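PDB 4ARU: histidine acid phosphatase from Hafnia alvei, which belongs to branch 2 of the histidine phosphatase superfamily, enzymes built round a mixed beta sheet flanked by helices, and carries a bound potassium ion in this crystal. Local coordinates for residues A[349-354]-A[376-381]; A[66-71]-A[335-340]; A[133-138]-A[408-413]; A[125-130]-A[304-309]. All blocks are in the same frame, centred on the assembly; numbering follows the deposited sequence. Where two conformers were deposited one is given.

Interaction 1 (A[349-354]-A[376-381]); sequences YVSVNM and SVRLNI. With K (potassium ion), chain E.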
loop_
_atom_site.group_PDB
_atom_site.type_symbol
_atom_site.label_atom_id
_atom_site.label_comp_id
_atom_site.label_asym_id
_atom_site.label_seq_id
_atom_site.Cartn_x
_atom_site.Cartn_y
_atom_site.Cartn_z
ATOM N N TYR A 349 -15.846 -14.954 -10.854
ATOM C CA TYR A 349 -14.801 -14.099 -11.361
ATOM C C TYR A 349 -14.247 -13.255 -10.239
ATOM O O TYR A 349 -14.902 -13.025 -9.206
ATOM C CB TYR A 349 -15.356 -13.109 -12.386
ATOM C CG TYR A 349 -16.160 -13.653 -13.512
ATOM C CD1 TYR A 349 -17.537 -13.895 -13.369
ATOM C CD2 TYR A 349 -15.584 -13.909 -14.772
ATOM C CE1 TYR A 349 -18.294 -14.353 -14.415
ATOM C CE2 TYR A 349 -16.363 -14.355 -15.842
ATOM C CZ TYR A 349 -17.714 -14.608 -15.641
ATOM O OH TYR A 349 -18.518 -15.030 -16.673
ATOM N N VAL A 350 -13.048 -12.745 -10.464
ATOM C CA VAL A 350 -12.423 -11.761 -9.588
ATOM C C VAL A 350 -12.235 -10.474 -10.363
ATOM O O VAL A 350 -11.747 -10.506 -11.522
ATOM C CB VAL A 350 -11.027 -12.236 -9.071
ATOM C CG1 VAL A 350 -10.361 -11.173 -8.172
ATOM C CG2 VAL A 350 -11.090 -13.603 -8.391
ATOM N N SER A 351 -12.653 -9.359 -9.798
ATOM C CA SER A 351 -12.301 -8.019 -10.257
ATOM C C SER A 351 -11.348 -7.389 -9.231
ATOM O O SER A 351 -11.457 -7.681 -8.030
ATOM C CB SER A 351 -13.567 -7.167 -10.348
ATOM O OG SER A 351 -13.347 -5.981 -11.084
ATOM N N VAL A 352 -10.473 -6.513 -9.682
ATOM C CA VAL A 352 -9.569 -5.813 -8.753
ATOM C C VAL A 352 -9.571 -4.332 -9.057
ATOM O O VAL A 352 -9.395 -3.926 -10.187
ATOM C CB VAL A 352 -8.122 -6.359 -8.777
ATOM C CG1 VAL A 352 -7.362 -5.919 -7.553
ATOM C CG2 VAL A 352 -8.061 -7.832 -8.907
ATOM N N ASN A 353 -9.790 -3.528 -8.025
ATOM C CA ASN A 353 -9.698 -2.074 -8.143
ATOM C C ASN A 353 -8.755 -1.510 -7.109
ATOM O O ASN A 353 -8.668 -2.032 -6.007
ATOM C CB ASN A 353 -11.055 -1.396 -7.930
ATOM C CG ASN A 353 -12.002 -1.582 -9.119
ATOM O OD1 ASN A 353 -12.484 -2.676 -9.333
ATOM N ND2 ASN A 353 -12.262 -0.515 -9.865
ATOM N N MET A 354 -8.079 -0.435 -7.460
ATOM C CA MET A 354 -7.367 0.378 -6.480
ATOM C C MET A 354 -8.297 1.489 -6.078
ATOM O O MET A 354 -8.630 2.307 -6.913
ATOM C CB MET A 354 -6.063 0.949 -7.041
ATOM C CG MET A 354 -5.143 1.545 -6.008
ATOM S SD MET A 354 -4.486 0.281 -4.831
ATOM C CE MET A 354 -3.757 1.580 -3.831
ATOM N N SER A 376 -11.186 5.432 -7.898
ATOM C CA SER A 376 -11.128 3.988 -8.112
ATOM C C SER A 376 -10.579 3.748 -9.507
ATOM O O SER A 376 -11.032 4.369 -10.451
ATOM C CB SER A 376 -12.508 3.329 -7.921
ATOM O OG SER A 376 -12.493 1.907 -8.052
ATOM N N VAL A 377 -9.606 2.848 -9.615
ATOM C CA VAL A 377 -9.035 2.455 -10.897
ATOM C C VAL A 377 -9.223 0.953 -11.032
ATOM O O VAL A 377 -8.771 0.189 -10.177
ATOM C CB VAL A 377 -7.548 2.823 -10.984
ATOM C CG1 VAL A 377 -6.933 2.291 -12.266
ATOM C CG2 VAL A 377 -7.400 4.336 -10.940
ATOM N N ARG A 378 -9.868 0.521 -12.102
ATOM C CA ARG A 378 -10.045 -0.883 -12.381
ATOM C C ARG A 378 -8.738 -1.421 -12.969
ATOM O O ARG A 378 -8.171 -0.823 -13.884
ATOM C CB ARG A 378 -11.185 -1.068 -13.381
ATOM C CG ARG A 378 -11.800 -2.451 -13.307
ATOM C CD ARG A 378 -13.212 -2.477 -13.871
ATOM N NE ARG A 378 -13.243 -2.063 -15.263
ATOM C CZ ARG A 378 -14.344 -1.823 -15.982
ATOM N NH1 ARG A 378 -15.554 -1.943 -15.444
ATOM N NH2 ARG A 378 -14.236 -1.479 -17.262
ATOM N N LEU A 379 -8.277 -2.547 -12.475
ATOM C CA LEU A 379 -6.977 -3.098 -12.846
ATOM C C LEU A 379 -7.005 -4.263 -13.809
ATOM O O LEU A 379 -7.781 -5.230 -13.701
ATOM C CB LEU A 379 -6.223 -3.533 -11.574
ATOM C CG LEU A 379 -6.073 -2.408 -10.542
ATOM C CD1 LEU A 379 -5.363 -2.941 -9.285
ATOM C CD2 LEU A 379 -5.279 -1.252 -11.089
ATOM N N ASN A 380 -6.047 -4.202 -14.719
ATOM C CA ASN A 380 -5.728 -5.262 -15.630
ATOM C C ASN A 380 -4.765 -6.220 -14.968
ATOM O O ASN A 380 -3.808 -5.797 -14.319
ATOM C CB ASN A 380 -5.052 -4.699 -16.879
ATOM C CG ASN A 380 -4.699 -5.778 -17.880
ATOM O OD1 ASN A 380 -5.544 -6.574 -18.231
ATOM N ND2 ASN A 380 -3.458 -5.783 -18.367
ATOM N N ILE A 381 -5.024 -7.499 -15.103
ATOM C CA ILE A 381 -4.098 -8.558 -14.700
ATOM C C ILE A 381 -3.507 -9.151 -15.971
ATOM O O ILE A 381 -4.202 -9.855 -16.697
ATOM C CB ILE A 381 -4.775 -9.656 -13.846
ATOM C CG1 ILE A 381 -5.443 -9.073 -12.597
ATOM C CG2 ILE A 381 -3.770 -10.784 -13.535
ATOM C CD1 ILE A 381 -6.371 -10.058 -11.926
HETATM K K K E . -5.864 -9.138 -18.767
HETATM O O HOH W 1 -10.276 -6.021 -12.458
HETATM O O HOH W 2 -3.964 -9.864 -20.584
HETATM O O HOH W 3 -7.407 -8.537 -20.923
#
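Met354 and Val377 form a hydrogen-bonded antiparallel pair, each N bonded to the other's carbonyl: Met354 N to Val377 O and Val377 N to Met354 O, both 2.9 Å. Asn353 and Arg378 make the next, non-hydrogen-bonded pair, and beyond it Leu379 N reaches Val352 O at 2.9 Å, with an N-H...O angle of 161°. This is an edge of the large mixed sheet, where strand 375-378 pairs with strand 348-356. Leu379 shows how the buried face is filled. Its CB lies 3.5 Å from Val352 O, the same oxygen that takes its N-H. CG is anti to the carbonyl carbon (chi1 -55°), beside the backbone N, and stays near that oxygen at 3.7 Å. From there CD1 reaches Val352 CG1 at 4.0 Å, with Met354 N just beyond, and the leucine also packs on Leu336 of strand 335-342. The other branch of Val352, CG2, meets Ile381 CD1 at 4.1 Å, these two side chains crossing at about a right angle. Past Leu379 the direct bonding gives out, and a water takes over: it accepts from Val352 N at 2.8 Å and also bonds Leu379 O. Potassium is held next door by Asn380 OD1 and Ile381 O, together with Cys384 O, Gln387 OE1 and two waters. Gln387 NE2 also bonds Leu379 O, so one glutamine links Leu379 to the ion. The chemistry thus shifts along the segment, from backbone pairing over an apolar layer, through a water bridge, to an all-oxygen metal site.

Interaction 2 (A[66-71]-A[335-340]); sequences ERFQQQ and ALVFER
A helix packed on the central mixed sheet of the histidine phosphatase fold is the setting here: Arg67 and Phe68, in the last turn of helix 51-70, meet Glu339 and Val337 of strand 335-342. Helix and strand run nearly parallel, their short axes 13.1 Å apart, and long side chains bridge that gap. Arg67 starts with CG anti to the backbone N (chi1 172°) and runs extended to NE, which carries the guanidinium across to the sheet. There NH2 makes a salt bridge to Glu339 OE2 at 3.0 Å, with an N-H...O angle of 167°. The oxygen sits in the guanidinium plane, but NH2 approaches it from above the carboxylate plane, and the two flat groups are turned 67° apart. NE adds only a weak bond to the same OE2, at 3.5 Å. The second carboxylate oxygen, OE1, is taken by Trp341 NE1, so both oxygens of this buried glutamate have partners, and the nearby arginine should help keep it ionised. Arg67 also touches Asn353 and Ser376, which puts its side chain over the neighbouring strands as well. Beside the ion pair the Phe68 ring comes in edge first. Its CE1 lies 4.1 Å from Glu339 OE2, close to the ring plane, and its CZ reaches Val337 CG1 at 4.4 Å.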
loop_
_atom_site.group_PDB
_atom_site.type_symbol
_atom_site.label_atom_id
_atom_site.label_comp_id
_atom_site.label_asym_id
_atom_site.label_seq_id
_atom_site.Cartn_x
_atom_site.Cartn_y
_atom_site.Cartn_z
ATOM N N GLU A 66 -21.398 2.512 1.639
ATOM C CA GLU A 66 -22.348 2.905 0.611
ATOM C C GLU A 66 -22.176 2.016 -0.619
ATOM O O GLU A 66 -23.195 1.623 -1.198
ATOM C CB GLU A 66 -22.165 4.356 0.199
ATOM C CG GLU A 66 -22.580 5.388 1.217
ATOM C CD GLU A 66 -22.869 6.780 0.626
ATOM O OE1 GLU A 66 -23.226 6.926 -0.560
ATOM O OE2 GLU A 66 -22.775 7.757 1.399
ATOM N N ARG A 67 -20.938 1.708 -1.014
ATOM C CA ARG A 67 -20.689 0.938 -2.236
ATOM C C ARG A 67 -21.221 -0.478 -2.022
ATOM O O ARG A 67 -21.951 -1.025 -2.863
ATOM C CB ARG A 67 -19.184 0.898 -2.518
ATOM C CG ARG A 67 -18.725 -0.016 -3.659
ATOM C CD ARG A 67 -17.208 0.144 -3.755
ATOM N NE ARG A 67 -16.492 -0.766 -4.659
ATOM C CZ ARG A 67 -15.656 -0.393 -5.644
ATOM N NH1 ARG A 67 -15.393 0.898 -5.919
ATOM N NH2 ARG A 67 -15.058 -1.340 -6.366
ATOM N N PHE A 68 -20.899 -1.086 -0.894
ATOM C CA PHE A 68 -21.277 -2.480 -0.717
ATOM C C PHE A 68 -22.771 -2.661 -0.427
ATOM O O PHE A 68 -23.354 -3.698 -0.769
ATOM C CB PHE A 68 -20.399 -3.160 0.332
ATOM C CG PHE A 68 -18.912 -3.144 -0.024
ATOM C CD1 PHE A 68 -18.475 -3.370 -1.320
ATOM C CD2 PHE A 68 -17.959 -2.868 0.945
ATOM C CE1 PHE A 68 -17.094 -3.338 -1.650
ATOM C CE2 PHE A 68 -16.608 -2.834 0.626
ATOM C CZ PHE A 68 -16.185 -3.037 -0.666
ATOM N N GLN A 69 -23.423 -1.684 0.204
ATOM C CA GLN A 69 -24.875 -1.692 0.352
ATOM C C GLN A 69 -25.548 -1.644 -0.983
ATOM O O GLN A 69 -26.529 -2.327 -1.233
ATOM C CB GLN A 69 -25.350 -0.466 1.109
ATOM C CG GLN A 69 -25.239 -0.649 2.585
ATOM C CD GLN A 69 -25.456 0.649 3.332
ATOM O OE1 GLN A 69 -25.182 1.732 2.839
ATOM N NE2 GLN A 69 -25.951 0.537 4.513
ATOM N N GLN A 70 -25.042 -0.786 -1.857
ATOM C CA GLN A 70 -25.659 -0.643 -3.171
ATOM C C GLN A 70 -25.577 -1.960 -3.957
ATOM O O GLN A 70 -26.487 -2.274 -4.723
ATOM C CB GLN A 70 -24.962 0.491 -3.933
ATOM C CG GLN A 70 -25.513 0.719 -5.352
ATOM C CD GLN A 70 -24.668 1.724 -6.135
ATOM O OE1 GLN A 70 -23.436 1.626 -6.215
ATOM N NE2 GLN A 70 -25.341 2.701 -6.722
ATOM N N GLN A 71 -24.515 -2.729 -3.704
ATOM C CA GLN A 71 -24.264 -4.003 -4.397
ATOM C C GLN A 71 -24.889 -5.194 -3.644
ATOM O O GLN A 71 -24.708 -6.369 -4.016
ATOM C CB GLN A 71 -22.755 -4.209 -4.636
ATOM C CG GLN A 71 -22.066 -3.059 -5.417
ATOM C CD GLN A 71 -20.530 -3.079 -5.407
ATOM O OE1 GLN A 71 -19.856 -3.125 -4.350
ATOM N NE2 GLN A 71 -19.951 -3.000 -6.609
ATOM N N ALA A 335 -6.360 1.162 -1.118
ATOM C CA ALA A 335 -6.510 -0.239 -0.948
ATOM C C ALA A 335 -6.739 -0.964 -2.275
ATOM O O ALA A 335 -7.470 -0.426 -3.154
ATOM C CB ALA A 335 -7.659 -0.528 -0.022
ATOM N N LEU A 336 -6.196 -2.174 -2.380
ATOM C CA LEU A 336 -6.612 -3.079 -3.412
ATOM C C LEU A 336 -7.885 -3.771 -2.951
ATOM O O LEU A 336 -7.914 -4.469 -1.894
ATOM C CB LEU A 336 -5.569 -4.155 -3.678
ATOM C CG LEU A 336 -4.303 -3.672 -4.366
ATOM C CD1 LEU A 336 -3.260 -4.788 -4.328
ATOM C CD2 LEU A 336 -4.644 -3.216 -5.791
ATOM N N VAL A 337 -8.914 -3.669 -3.745
ATOM C CA VAL A 337 -10.202 -4.250 -3.449
ATOM C C VAL A 337 -10.427 -5.347 -4.454
ATOM O O VAL A 337 -10.653 -5.101 -5.644
ATOM C CB VAL A 337 -11.331 -3.212 -3.510
ATOM C CG1 VAL A 337 -12.667 -3.860 -3.197
ATOM C CG2 VAL A 337 -11.033 -2.021 -2.568
ATOM N N PHE A 338 -10.423 -6.555 -3.953
ATOM C CA PHE A 338 -10.661 -7.770 -4.735
ATOM C C PHE A 338 -12.097 -8.214 -4.538
ATOM O O PHE A 338 -12.526 -8.426 -3.398
ATOM C CB PHE A 338 -9.749 -8.916 -4.316
ATOM C CG PHE A 338 -8.301 -8.677 -4.527
ATOM C CD1 PHE A 338 -7.532 -7.966 -3.621
ATOM C CD2 PHE A 338 -7.658 -9.346 -5.583
ATOM C CE1 PHE A 338 -6.203 -7.781 -3.844
ATOM C CE2 PHE A 338 -6.284 -9.198 -5.769
ATOM C CZ PHE A 338 -5.575 -8.371 -4.896
ATOM N N GLU A 339 -12.864 -8.352 -5.620
ATOM C CA GLU A 339 -14.292 -8.654 -5.572
ATOM C C GLU A 339 -14.521 -9.976 -6.230
ATOM O O GLU A 339 -14.116 -10.182 -7.379
ATOM C CB GLU A 339 -15.091 -7.584 -6.291
ATOM C CG GLU A 339 -14.984 -6.245 -5.598
ATOM C CD GLU A 339 -15.791 -5.117 -6.215
ATOM O OE1 GLU A 339 -16.262 -5.222 -7.360
ATOM O OE2 GLU A 339 -15.924 -4.088 -5.507
ATOM N N ARG A 340 -15.246 -10.837 -5.542
ATOM C CA ARG A 340 -15.707 -12.110 -6.092
ATOM C C ARG A 340 -17.114 -11.926 -6.576
ATOM O O ARG A 340 -18.027 -11.728 -5.784
ATOM C CB ARG A 340 -15.665 -13.260 -5.054
ATOM C CG ARG A 340 -16.295 -14.549 -5.525
ATOM C CD ARG A 340 -16.596 -15.503 -4.374
ATOM N NE ARG A 340 -17.410 -16.610 -4.759
ATOM C CZ ARG A 340 -16.987 -17.799 -5.244
ATOM N NH1 ARG A 340 -15.708 -18.118 -5.313
ATOM N NH2 ARG A 340 -17.864 -18.712 -5.609
#

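Interaction 3 (A[133-138]-A[408-413]); sequences GICSMD and PACQLP
Cys135 and Cys410 face each other across a disulfide, Cys135 SG to Cys410 SG 2.1 Å, with the two CB-SG bonds turned about the sulfur bridge by a chi3 of 100°. The two ends leave their backbones differently. In Cys135 the sulfur lies between the backbone N and the carbonyl carbon, the crowded position (chi1 64°), whereas in Cys410 it is anti to the carbonyl carbon (chi1 -65°). Cys135 CB also comes up against Ala409 O, at 3.4 Å. Ile134, one residue earlier, divides its contacts between its branches. CG2 rests on backbone oxygens, 3.6 Å from Gln411 O and nearly as close to Cys410 O, while CG1 and CD1 go to the apolar end of the chain. Both Leu412 and Pro413 cross the isoleucine obliquely, with Leu412 CD2 4.1 Å from CG1 and Pro413 CD 3.8 Å from CD1. The contact is a covalent tie between the loop leading to helix 139-150, whose N-cap is Asp138, and the C-terminal tail that follows helix 395-405. In the tail, residues 408-410 form a short 3-10 turn in which Gln411 N bonds Pro408 O at 3.3 Å. Helix 264-282 lies alongside: His269 touches both Cys410 and Met137, and Pro273 touches Leu412. No hydrogen bond crosses between the two segments, and Cys410 O, buried under Ile134 CG2, has no polar partner in the model. The tail is gripped from other directions instead, as Gln411 NE2 bonds Gln276 OE1 and Arg289 NH2 holds the terminal carboxylate through Pro413 O.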
loop_
_atom_site.group_PDB
_atom_site.type_symbol
_atom_site.label_atom_id
_atom_site.label_comp_id
_atom_site.label_asym_id
_atom_site.label_seq_id
_atom_site.Cartn_x
_atom_site.Cartn_y
_atom_site.Cartn_z
ATOM N N GLY A 133 10.912 -14.928 9.714
ATOM C CA GLY A 133 11.732 -16.131 9.557
ATOM C C GLY A 133 11.107 -17.287 8.797
ATOM O O GLY A 133 11.626 -18.418 8.866
ATOM N N ILE A 134 10.040 -17.011 8.030
ATOM C CA ILE A 134 9.347 -18.060 7.287
ATOM C C ILE A 134 10.220 -18.523 6.119
ATOM O O ILE A 134 10.340 -19.723 5.838
ATOM C CB ILE A 134 7.991 -17.578 6.747
ATOM C CG1 ILE A 134 7.031 -17.114 7.881
ATOM C CG2 ILE A 134 7.299 -18.612 5.854
ATOM C CD1 ILE A 134 6.628 -18.190 8.892
ATOM N N CYS A 135 10.847 -17.552 5.468
ATOM C CA CYS A 135 11.695 -17.833 4.340
ATOM C C CYS A 135 12.743 -16.740 4.210
ATOM O O CYS A 135 12.631 -15.659 4.797
ATOM C CB CYS A 135 10.863 -17.932 3.069
ATOM S SG CYS A 135 10.017 -16.421 2.571
ATOM N N SER A 136 13.760 -17.002 3.403
ATOM C CA SER A 136 14.840 -16.042 3.259
ATOM C C SER A 136 15.147 -15.835 1.787
ATOM O O SER A 136 14.879 -16.717 0.985
ATOM C CB SER A 136 16.093 -16.535 3.949
ATOM O OG SER A 136 17.014 -15.454 3.985
ATOM N N MET A 137 15.726 -14.696 1.463
ATOM C CA MET A 137 16.133 -14.402 0.092
ATOM C C MET A 137 17.630 -14.620 -0.034
ATOM O O MET A 137 18.364 -14.614 0.961
ATOM C CB MET A 137 15.801 -12.971 -0.228
ATOM C CG MET A 137 14.283 -12.726 -0.275
ATOM S SD MET A 137 13.878 -11.106 -0.890
ATOM C CE MET A 137 14.385 -10.056 0.440
ATOM N N ASP A 138 18.044 -14.910 -1.259
ATOM C CA ASP A 138 19.462 -15.091 -1.583
ATOM C C ASP A 138 19.981 -13.731 -2.047
ATOM O O ASP A 138 19.436 -13.133 -2.962
ATOM C CB ASP A 138 19.624 -16.162 -2.659
ATOM C CG ASP A 138 21.045 -16.275 -3.155
ATOM O OD1 ASP A 138 21.445 -15.432 -3.976
ATOM O OD2 ASP A 138 21.756 -17.211 -2.715
ATOM N N PRO A 408 6.762 -21.233 -2.902
ATOM C CA PRO A 408 6.350 -22.256 -1.945
ATOM C C PRO A 408 7.078 -22.222 -0.602
ATOM O O PRO A 408 6.477 -22.557 0.422
ATOM C CB PRO A 408 6.665 -23.545 -2.663
ATOM C CG PRO A 408 6.550 -23.208 -4.111
ATOM C CD PRO A 408 7.088 -21.824 -4.212
ATOM N N ALA A 409 8.361 -21.856 -0.582
ATOM C CA ALA A 409 9.105 -21.777 0.683
ATOM C C ALA A 409 8.575 -20.712 1.630
ATOM O O ALA A 409 8.906 -20.750 2.826
ATOM C CB ALA A 409 10.590 -21.542 0.412
ATOM N N CYS A 410 7.761 -19.777 1.119
ATOM C CA CYS A 410 7.273 -18.666 1.894
ATOM C C CYS A 410 5.818 -18.802 2.287
ATOM O O CYS A 410 5.260 -17.851 2.821
ATOM C CB CYS A 410 7.460 -17.407 1.052
ATOM S SG CYS A 410 9.203 -17.018 0.734
ATOM N N GLN A 411 5.225 -19.970 2.021
ATOM C CA GLN A 411 3.884 -20.281 2.508
ATOM C C GLN A 411 3.896 -20.442 4.027
ATOM O O GLN A 411 4.873 -20.920 4.600
ATOM C CB GLN A 411 3.330 -21.529 1.830
ATOM C CG GLN A 411 3.146 -21.373 0.334
ATOM C CD GLN A 411 1.863 -20.641 -0.088
ATOM O OE1 GLN A 411 1.129 -20.003 0.713
ATOM N NE2 GLN A 411 1.609 -20.673 -1.377
ATOM N N LEU A 412 2.824 -19.980 4.671
ATOM C CA LEU A 412 2.746 -20.123 6.126
ATOM C C LEU A 412 2.619 -21.588 6.502
ATOM O O LEU A 412 1.795 -22.298 5.933
ATOM C CB LEU A 412 1.610 -19.283 6.686
ATOM C CG LEU A 412 1.716 -17.778 6.480
ATOM C CD1 LEU A 412 0.572 -17.066 7.179
ATOM C CD2 LEU A 412 3.073 -17.204 6.901
ATOM N N PRO A 413 3.489 -22.059 7.418
ATOM C CA PRO A 413 3.567 -23.458 7.786
ATOM C C PRO A 413 2.291 -23.967 8.411
ATOM O O PRO A 413 1.670 -23.241 9.177
ATOM C CB PRO A 413 4.663 -23.481 8.866
ATOM C CG PRO A 413 5.487 -22.294 8.616
ATOM C CD PRO A 413 4.535 -21.253 8.086
ATOM O OXT PRO A 413 1.935 -25.128 8.165
#

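Interaction 4 (A[125-130]-A[304-309]); sequences PLFHPV and AGHDTN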
loop_
_atom_site.group_PDB
_atom_site.type_symbol
_atom_site.label_atom_id
_atom_site.label_comp_id
_atom_site.label_asym_id
_atom_site.label_seq_id
_atom_site.Cartn_x
_atom_site.Cartn_y
_atom_site.Cartn_z
ATOM N N PRO A 125 3.838 -12.949 10.463
ATOM C CA PRO A 125 4.342 -13.506 9.202
ATOM C C PRO A 125 3.422 -13.362 8.012
ATOM O O PRO A 125 3.850 -13.530 6.848
ATOM C CB PRO A 125 4.531 -14.958 9.529
ATOM C CG PRO A 125 3.424 -15.237 10.497
ATOM C CD PRO A 125 3.513 -14.033 11.402
ATOM N N LEU A 126 2.159 -12.991 8.232
ATOM C CA LEU A 126 1.294 -12.697 7.106
ATOM C C LEU A 126 1.748 -11.440 6.384
ATOM O O LEU A 126 1.674 -11.380 5.147
ATOM C CB LEU A 126 -0.142 -12.461 7.557
ATOM C CG LEU A 126 -1.163 -12.201 6.467
ATOM C CD1 LEU A 126 -1.340 -13.377 5.516
ATOM C CD2 LEU A 126 -2.486 -11.873 7.111
ATOM N N PHE A 127 2.240 -10.463 7.132
ATOM C CA PHE A 127 2.667 -9.191 6.581
ATOM C C PHE A 127 4.167 -9.140 6.288
ATOM O O PHE A 127 4.558 -8.411 5.334
ATOM C CB PHE A 127 2.329 -8.028 7.512
ATOM C CG PHE A 127 0.825 -7.825 7.679
ATOM C CD1 PHE A 127 0.101 -7.094 6.758
ATOM C CD2 PHE A 127 0.144 -8.381 8.755
ATOM C CE1 PHE A 127 -1.250 -6.954 6.873
ATOM C CE2 PHE A 127 -1.221 -8.218 8.909
ATOM C CZ PHE A 127 -1.914 -7.477 7.966
ATOM N N HIS A 128 4.961 -9.824 7.104
ATOM C CA HIS A 128 6.414 -9.761 7.056
ATOM C C HIS A 128 7.023 -11.152 7.241
ATOM O O HIS A 128 7.676 -11.467 8.269
ATOM C CB HIS A 128 6.961 -8.789 8.093
ATOM C CG HIS A 128 6.532 -7.391 7.864
ATOM N ND1 HIS A 128 5.506 -6.798 8.579
ATOM C CD2 HIS A 128 6.921 -6.479 6.947
ATOM C CE1 HIS A 128 5.338 -5.564 8.157
ATOM N NE2 HIS A 128 6.182 -5.340 7.166
ATOM N N PRO A 129 6.811 -12.041 6.235
ATOM C CA PRO A 129 7.277 -13.412 6.366
ATOM C C PRO A 129 8.805 -13.526 6.445
ATOM O O PRO A 129 9.347 -14.414 7.112
ATOM C CB PRO A 129 6.746 -14.105 5.108
ATOM C CG PRO A 129 6.392 -13.018 4.185
ATOM C CD PRO A 129 6.010 -11.841 4.999
ATOM N N VAL A 130 9.497 -12.635 5.754
ATOM C CA VAL A 130 10.959 -12.675 5.777
ATOM C C VAL A 130 11.484 -12.264 7.178
ATOM O O VAL A 130 12.296 -12.979 7.814
ATOM C CB VAL A 130 11.537 -11.788 4.652
ATOM C CG1 VAL A 130 13.042 -11.647 4.778
ATOM C CG2 VAL A 130 11.199 -12.405 3.299
ATOM N N ALA A 304 -5.448 -4.738 7.156
ATOM C CA ALA A 304 -4.811 -3.437 7.371
ATOM C C ALA A 304 -3.304 -3.637 7.440
ATOM O O ALA A 304 -2.764 -4.111 8.423
ATOM C CB ALA A 304 -5.319 -2.777 8.668
ATOM N N GLY A 305 -2.657 -3.217 6.350
ATOM C CA GLY A 305 -1.226 -3.375 6.177
ATOM C C GLY A 305 -0.508 -2.096 5.740
ATOM O O GLY A 305 -0.835 -0.979 6.189
ATOM N N HIS A 306 0.446 -2.273 4.825
ATOM C CA HIS A 306 1.480 -1.291 4.523
ATOM C C HIS A 306 1.578 -1.108 3.020
ATOM O O HIS A 306 1.101 -1.956 2.224
ATOM C CB HIS A 306 2.808 -1.748 5.039
ATOM C CG HIS A 306 2.778 -2.145 6.488
ATOM N ND1 HIS A 306 3.058 -1.265 7.517
ATOM C CD2 HIS A 306 2.425 -3.312 7.076
ATOM C CE1 HIS A 306 2.929 -1.889 8.664
ATOM N NE2 HIS A 306 2.568 -3.136 8.432
ATOM N N ASP A 307 2.127 0.048 2.634
ATOM C CA ASP A 307 2.374 0.275 1.208
ATOM C C ASP A 307 3.174 -0.836 0.560
ATOM O O ASP A 307 2.856 -1.256 -0.572
ATOM C CB ASP A 307 2.996 1.668 0.928
ATOM C CG ASP A 307 4.168 2.050 1.818
ATOM O OD1 ASP A 307 4.890 1.189 2.361
ATOM O OD2 ASP A 307 4.445 3.303 1.883
ATOM N N THR A 308 4.175 -1.351 1.246
ATOM C CA THR A 308 4.966 -2.424 0.683
ATOM C C THR A 308 4.174 -3.687 0.364
ATOM O O THR A 308 4.452 -4.368 -0.601
ATOM C CB THR A 308 6.154 -2.769 1.578
ATOM O OG1 THR A 308 5.670 -3.194 2.847
ATOM C CG2 THR A 308 7.076 -1.575 1.799
ATOM N N ASN A 309 3.129 -3.957 1.148
ATOM C CA ASN A 309 2.290 -5.130 0.946
ATOM C C ASN A 309 1.496 -4.976 -0.366
ATOM O O ASN A 309 1.396 -5.910 -1.201
ATOM C CB ASN A 309 1.300 -5.348 2.092
ATOM C CG ASN A 309 1.936 -5.535 3.440
ATOM O OD1 ASN A 309 1.610 -4.862 4.409
ATOM N ND2 ASN A 309 2.841 -6.501 3.533
HETATM O O HOH W 4 6.469 -2.588 5.343
#
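Phe127 fills the tight half of this contact, pushing its ring into the turn between strand 300-305 and helix 307-317. Its CZ comes within 3.5 Å of Ala304 O and its CE1 within 3.6 Å of Gly305 CA, an approach possible because glycine carries no side chain there. Asn309 locks the same spot. ND2 bonds Phe127 O at 3.1 Å, arriving on a lone pair of that carbonyl, and the oxygen lies close to the plane of the Asn309 amide, while OD1 accepts from His306 N at 2.9 Å. With both ends of the amide engaged, its rotation is fixed. His306 and Asp307 are the His-Asp pair characteristic of branch 2 histidine phosphatases, here placed at the start of the helix with His306 as N-cap. A bound L(+)-tartaric acid, probably from the crystallisation liquor, is hydrogen-bonded to His306 ND1 and Asp307 OD1; His306 NE2 bonds Asp90 OD2. The other half is looser. The His128 ring brings CE1 to 3.7 Å from His306 NE2, its NE2 lying over one face of the His306 ring, but the planes meet obliquely at 58°. Farther out a water intervenes, 2.7 Å from Thr308 OG1 and only weakly bonded to His128 NE2.

Interactions 1 and 2 are buried and share one sheet: Asn353 O to Val337 N and Ser351 O to Glu339 N probably bond strand 348-356 to strand 335-342, and Met354 SD packs against Ala335 O. The first extends the sheet by backbone pairing; the second attaches a helix through a buried ion pair. Interaction 4, also buried, reaches that sheet through strand 300-305, about 21 Å from interaction 1 between centres, and relies on an amide and aromatic rings beside the bound tartaric acid. Interaction 3 lies at the surface and uses a covalent bond instead. It touches interaction 4, where Ile134 N probably bonds Pro129 O and Pro125 packs on Ile134 and Leu412.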